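Local coordinates for ABC transporter periplasmic-binding protein YtfQ (Mycobacterium smegmatis, PDB 6HBD) that binds beta-D-galactofuranose between its two lobes and probably delivers furanose sugars to an ABC transporter, at residues Ser64-Phe69 / Asp88-Glu93; Gly21-Gly26 / Glu60-Ala65. All coordinates share one frame; numbering follows the deposited sequence.

Both contacts lie on the same lobe of this two-lobed sugar-binding protein, with centres about 9 Å apart. They share helix 59-72 and, within it, Ser-64 and Ala-65. Interaction 2 comes first along the chain: it joins strand 19-24 to the early part of that helix. Interaction 1 then joins the middle of the helix to helix 88-97, after strand 76-79. Helix 59-72 is thus held to the strand that leads to the sugar cleft and, within its own layer, to helix 88-97, which carries the zinc ligand Asp-88. The ring of Phe-69, on the helix of interaction 1, also packs on the strand of interaction 2, with CE2 of Phe-69 3.3 Å from C of Gly-21.

Interaction 1 of 2, residues Ser64-Phe69 / Asp88-Glu93; sequences SAIRSF and DAVLQE. With ZN (zinc ion), chain E.
The guanidinium of Arg-67 meets the carboxylate of Glu-93 at its edge, and the two planes lie 30° apart. Val-90 CG1 and Ala-89 CB approach the same guanidinium obliquely. On the first helix, the ring of Phe-69 has Ala-65 O over one face, offset toward the rim. The contact joins two neighbouring helices on one side of the mainly parallel sheet, as in the Rossmann-like lobes of periplasmic binding proteins. The segments run nearly parallel, 13° apart, with axes 10.1 Å from each other at closest approach.

The polar link is a salt bridge on the exposed side of the helix pair. Arg-67 NE gives its N-H to Glu-93 OE1 at 2.9 Å. The bond is nearly straight, 171°, and lies in the guanidinium plane. OE1 accepts through its syn lone pair. The Arg-67 chain is extended from CG to NE, and this carries the guanidinium across to the second helix. Glu-93 is bent at chi2, and its carboxylate comes up beside NE. Arg-67 NH2 is farther off, 3.6 Å from Glu-93 OE2.

Below the salt bridge the contact is apolar. Val-90 points toward the first helix, and its CG1 touches both Ile-66 and the Arg-67 chain. The Val-90 and Ile-66 side chains cross at about a right angle. Ile-66 CG2 is anti to the backbone N and meets Val-90 CG1 at 3.9 Å. Ile-66 also packs on Phe-79 of strand 76-79, so the apolar layer continues down to the sheet. Val-90 also touches Ile-63, one turn earlier on helix 59-72.

The Asp-88 carboxylate binds a zinc ion that Asp-112 also binds; Asp-88 OD1 is 1.9 Å from the metal.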
loop_
_atom_site.group_PDB
_atom_site.type_symbol
_atom_site.label_atom_id
_atom_site.label_comp_id
_atom_site.label_asym_id
_atom_site.label_seq_id
_atom_site.Cartn_x
_atom_site.Cartn_y
_atom_site.Cartn_z
ATOM N N SER A 64 -20.459 3.414 -6.981
ATOM C CA SER A 64 -21.721 2.677 -7.104
ATOM C C SER A 64 -21.972 1.792 -5.885
ATOM O O SER A 64 -23.117 1.655 -5.438
ATOM C CB SER A 64 -21.713 1.808 -8.360
ATOM O OG SER A 64 -21.657 2.611 -9.529
ATOM N N ALA A 65 -20.900 1.185 -5.353
ATOM C CA ALA A 65 -20.983 0.322 -4.180
ATOM C C ALA A 65 -21.328 1.130 -2.939
ATOM O O ALA A 65 -22.139 0.671 -2.139
ATOM C CB ALA A 65 -19.674 -0.421 -3.977
ATOM N N ILE A 66 -20.747 2.338 -2.786
ATOM C CA ILE A 66 -21.032 3.206 -1.632
ATOM C C ILE A 66 -22.498 3.657 -1.668
ATOM O O ILE A 66 -23.173 3.606 -0.633
ATOM C CB ILE A 66 -20.022 4.392 -1.546
ATOM C CG1 ILE A 66 -18.619 3.875 -1.170
ATOM C CG2 ILE A 66 -20.481 5.441 -0.516
ATOM C CD1 ILE A 66 -17.498 4.715 -1.633
ATOM N N ARG A 67 -22.980 4.059 -2.872
ATOM C CA ARG A 67 -24.379 4.462 -3.109
ATOM C C ARG A 67 -25.349 3.305 -2.830
ATOM O O ARG A 67 -26.443 3.540 -2.309
ATOM C CB ARG A 67 -24.579 4.999 -4.543
ATOM C CG ARG A 67 -24.295 6.499 -4.669
ATOM C CD ARG A 67 -23.830 6.906 -6.055
ATOM N NE ARG A 67 -23.556 8.342 -6.143
ATOM C CZ ARG A 67 -23.093 8.963 -7.227
ATOM N NH1 ARG A 67 -22.843 8.281 -8.342
ATOM N NH2 ARG A 67 -22.874 10.276 -7.206
ATOM N N SER A 68 -24.939 2.066 -3.163
ATOM C CA SER A 68 -25.702 0.848 -2.880
ATOM C C SER A 68 -25.794 0.569 -1.362
ATOM O O SER A 68 -26.847 0.139 -0.891
ATOM C CB SER A 68 -25.098 -0.351 -3.600
ATOM O OG SER A 68 -25.673 -1.559 -3.130
ATOM N N PHE A 69 -24.717 0.824 -0.601
ATOM C CA PHE A 69 -24.730 0.606 0.856
ATOM C C PHE A 69 -25.710 1.534 1.576
ATOM O O PHE A 69 -26.317 1.120 2.570
ATOM C CB PHE A 69 -23.319 0.761 1.469
ATOM C CG PHE A 69 -22.243 -0.211 1.029
ATOM C CD1 PHE A 69 -22.566 -1.497 0.604
ATOM C CD2 PHE A 69 -20.903 0.136 1.100
ATOM C CE1 PHE A 69 -21.575 -2.382 0.202
ATOM C CE2 PHE A 69 -19.915 -0.757 0.706
ATOM C CZ PHE A 69 -20.257 -2.010 0.262
ATOM N N ASP A 88 -16.510 13.714 -3.396
ATOM C CA ASP A 88 -17.347 14.808 -2.895
ATOM C C ASP A 88 -18.800 14.454 -2.652
ATOM O O ASP A 88 -19.282 14.570 -1.515
ATOM C CB ASP A 88 -17.298 16.003 -3.859
ATOM C CG ASP A 88 -18.222 17.114 -3.407
ATOM O OD1 ASP A 88 -18.056 17.590 -2.258
ATOM O OD2 ASP A 88 -19.129 17.496 -4.191
ATOM N N ALA A 89 -19.494 14.081 -3.738
ATOM C CA ALA A 89 -20.918 13.770 -3.744
ATOM C C ALA A 89 -21.246 12.535 -2.920
ATOM O O ALA A 89 -22.153 12.593 -2.080
ATOM C CB ALA A 89 -21.411 13.584 -5.175
ATOM N N VAL A 90 -20.513 11.423 -3.147
ATOM C CA VAL A 90 -20.768 10.195 -2.383
ATOM C C VAL A 90 -20.557 10.432 -0.931
ATOM O O VAL A 90 -21.337 9.902 -0.158
ATOM C CB VAL A 90 -20.051 8.888 -2.806
ATOM C CG1 VAL A 90 -21.020 7.928 -3.479
ATOM C CG2 VAL A 90 -18.813 9.123 -3.657
ATOM N N LEU A 91 -19.524 11.194 -0.525
ATOM C CA LEU A 91 -19.341 11.429 0.897
ATOM C C LEU A 91 -20.410 12.340 1.469
ATOM O O LEU A 91 -20.802 12.141 2.623
ATOM C CB LEU A 91 -17.934 11.929 1.214
ATOM C CG LEU A 91 -16.831 10.881 1.078
ATOM C CD1 LEU A 91 -15.476 11.521 1.022
ATOM C CD2 LEU A 91 -16.869 9.885 2.225
ATOM N N GLN A 92 -20.949 13.273 0.666
ATOM C CA GLN A 92 -22.055 14.111 1.137
ATOM C C GLN A 92 -23.354 13.281 1.229
ATOM O O GLN A 92 -24.087 13.441 2.193
ATOM C CB GLN A 92 -22.212 15.385 0.290
ATOM C CG GLN A 92 -21.210 16.468 0.697
ATOM C CD GLN A 92 -21.601 17.246 1.940
ATOM O OE1 GLN A 92 -22.751 17.665 2.093
ATOM N NE2 GLN A 92 -20.658 17.484 2.858
ATOM N N GLU A 93 -23.586 12.335 0.303
ATOM C CA GLU A 93 -24.742 11.423 0.379
ATOM C C GLU A 93 -24.694 10.599 1.700
ATOM O O GLU A 93 -25.723 10.437 2.364
ATOM C CB GLU A 93 -24.798 10.485 -0.859
ATOM C CG GLU A 93 -25.291 11.186 -2.127
ATOM C CD GLU A 93 -24.648 10.839 -3.466
ATOM O OE1 GLU A 93 -24.142 9.702 -3.614
ATOM O OE2 GLU A 93 -24.678 11.698 -4.381
HETATM ZN ZN ZN E . -18.753 19.136 -1.452
#

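Interaction 2 of 2, residues Gly21-Gly26 / Glu60-Ala65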
loop_
_atom_site.group_PDB
_atom_site.type_symbol
_atom_site.label_atom_id
_atom_site.label_comp_id
_atom_site.label_asym_id
_atom_site.label_seq_id
_atom_site.Cartn_x
_atom_site.Cartn_y
_atom_site.Cartn_z
ATOM N N GLY A 21 -20.428 -2.141 5.469
ATOM C CA GLY A 21 -20.294 -2.216 4.021
ATOM C C GLY A 21 -18.873 -1.837 3.657
ATOM O O GLY A 21 -18.439 -0.728 3.997
ATOM N N PHE A 22 -18.105 -2.755 3.046
ATOM C CA PHE A 22 -16.726 -2.458 2.662
ATOM C C PHE A 22 -16.607 -2.441 1.158
ATOM O O PHE A 22 -16.994 -3.419 0.524
ATOM C CB PHE A 22 -15.713 -3.444 3.254
ATOM C CG PHE A 22 -14.315 -2.867 3.193
ATOM C CD1 PHE A 22 -13.877 -1.976 4.156
ATOM C CD2 PHE A 22 -13.500 -3.094 2.095
ATOM C CE1 PHE A 22 -12.625 -1.385 4.063
ATOM C CE2 PHE A 22 -12.255 -2.479 1.996
ATOM C CZ PHE A 22 -11.828 -1.631 2.980
ATOM N N ALA A 23 -16.055 -1.349 0.586
ATOM C CA ALA A 23 -15.855 -1.235 -0.860
ATOM C C ALA A 23 -14.358 -1.318 -1.221
ATOM O O ALA A 23 -13.638 -0.312 -1.198
ATOM C CB ALA A 23 -16.482 0.045 -1.387
ATOM N N GLN A 24 -13.892 -2.543 -1.531
ATOM C CA GLN A 24 -12.487 -2.785 -1.877
ATOM C C GLN A 24 -12.147 -2.229 -3.237
ATOM O O GLN A 24 -13.015 -2.122 -4.110
ATOM C CB GLN A 24 -12.122 -4.302 -1.862
ATOM C CG GLN A 24 -11.309 -4.806 -0.664
ATOM C CD GLN A 24 -9.960 -4.167 -0.397
ATOM O OE1 GLN A 24 -9.591 -3.121 -0.932
ATOM N NE2 GLN A 24 -9.186 -4.801 0.473
ATOM N N VAL A 25 -10.851 -1.910 -3.403
ATOM C CA VAL A 25 -10.277 -1.413 -4.643
ATOM C C VAL A 25 -10.465 -2.512 -5.714
ATOM O O VAL A 25 -11.255 -2.347 -6.640
ATOM C CB VAL A 25 -8.776 -1.067 -4.457
ATOM C CG1 VAL A 25 -8.115 -0.800 -5.798
ATOM C CG2 VAL A 25 -8.581 0.111 -3.521
ATOM N N GLY A 26 -9.762 -3.628 -5.530
ATOM C CA GLY A 26 -9.766 -4.785 -6.422
ATOM C C GLY A 26 -8.829 -5.830 -5.852
ATOM O O GLY A 26 -8.725 -5.906 -4.628
ATOM N N GLU A 60 -15.537 4.296 -10.322
ATOM C CA GLU A 60 -16.978 4.396 -10.563
ATOM C C GLU A 60 -17.709 3.234 -9.904
ATOM O O GLU A 60 -18.841 3.425 -9.464
ATOM C CB GLU A 60 -17.304 4.442 -12.083
ATOM C CG GLU A 60 -16.850 5.706 -12.807
ATOM C CD GLU A 60 -15.352 5.962 -12.828
ATOM O OE1 GLU A 60 -14.941 7.114 -12.556
ATOM O OE2 GLU A 60 -14.587 4.999 -13.076
ATOM N N LYS A 61 -17.065 2.050 -9.817
ATOM C CA LYS A 61 -17.662 0.872 -9.201
ATOM C C LYS A 61 -17.537 0.911 -7.658
ATOM O O LYS A 61 -18.364 0.300 -6.980
ATOM C CB LYS A 61 -17.095 -0.411 -9.841
ATOM C CG LYS A 61 -17.922 -1.688 -9.595
ATOM C CD LYS A 61 -19.287 -1.747 -10.322
ATOM C CE LYS A 61 -20.404 -2.288 -9.442
ATOM N NZ LYS A 61 -20.173 -3.703 -9.019
ATOM N N GLN A 62 -16.561 1.667 -7.099
ATOM C CA GLN A 62 -16.467 1.882 -5.641
ATOM C C GLN A 62 -17.583 2.860 -5.250
ATOM O O GLN A 62 -18.222 2.701 -4.208
ATOM C CB GLN A 62 -15.119 2.512 -5.221
ATOM C CG GLN A 62 -13.924 1.577 -5.220
ATOM C CD GLN A 62 -12.843 2.041 -4.270
ATOM O OE1 GLN A 62 -11.926 2.802 -4.626
ATOM N NE2 GLN A 62 -12.920 1.590 -3.028
ATOM N N ILE A 63 -17.776 3.902 -6.095
ATOM C CA ILE A 63 -18.816 4.929 -5.941
ATOM C C ILE A 63 -20.213 4.280 -5.992
ATOM O O ILE A 63 -21.033 4.541 -5.126
ATOM C CB ILE A 63 -18.613 6.059 -6.998
ATOM C CG1 ILE A 63 -17.405 6.924 -6.584
ATOM C CG2 ILE A 63 -19.884 6.912 -7.155
ATOM C CD1 ILE A 63 -17.026 7.981 -7.487
ATOM N N SER A 64 -20.459 3.414 -6.981
ATOM C CA SER A 64 -21.721 2.677 -7.104
ATOM C C SER A 64 -21.972 1.792 -5.885
ATOM O O SER A 64 -23.117 1.655 -5.438
ATOM C CB SER A 64 -21.713 1.808 -8.360
ATOM O OG SER A 64 -21.657 2.611 -9.529
ATOM N N ALA A 65 -20.900 1.185 -5.353
ATOM C CA ALA A 65 -20.983 0.322 -4.180
ATOM C C ALA A 65 -21.328 1.130 -2.939
ATOM O O ALA A 65 -22.139 0.671 -2.139
ATOM C CB ALA A 65 -19.674 -0.421 -3.977
#
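Ala-23 meets helix 59-72 through both its carbonyl and its methyl group. The polar contact comes from Gln-62. Gln-62 NE2 lies 2.7 Å from Ala-23 O, but the N-H...O angle is 125° and the bond is weak. Gln-62 CG is anti to the carbonyl carbon (chi1 -76°). The chain then runs extended, which brings the amide to the end of the strand. The strongest partner of the amide lies in the loop after strand 76-79: OE1 accepts from Val-82 N. NE2 also bonds Ser-80 O. The buried amide therefore has partners at both ends and ties the helix to two strand ends.

The apolar contact is small. Ala-23 and Ala-65 point at each other, with their CB atoms 4.1 Å apart. The two small methyl groups probably let the strand and helix axes approach to 8.4 Å.

Bonds within each segment hold the local shape. Gln-24 OE1 accepts from Val-25 N at 3.0 Å, in its carbonyl plane and on a lone pair. On the helix, Ser-64 N and Ser-64 OG reach Glu-60 O from opposite faces of its plane.

The helix runs almost antiparallel to the strand, at 174°. This is a helix packed on the mainly parallel sheet of a Rossmann-like alpha/beta lobe. The strand ends at the sugar cleft, where the side chain of Val-25 lies about 6 Å from the bound beta-D-galactofuranose.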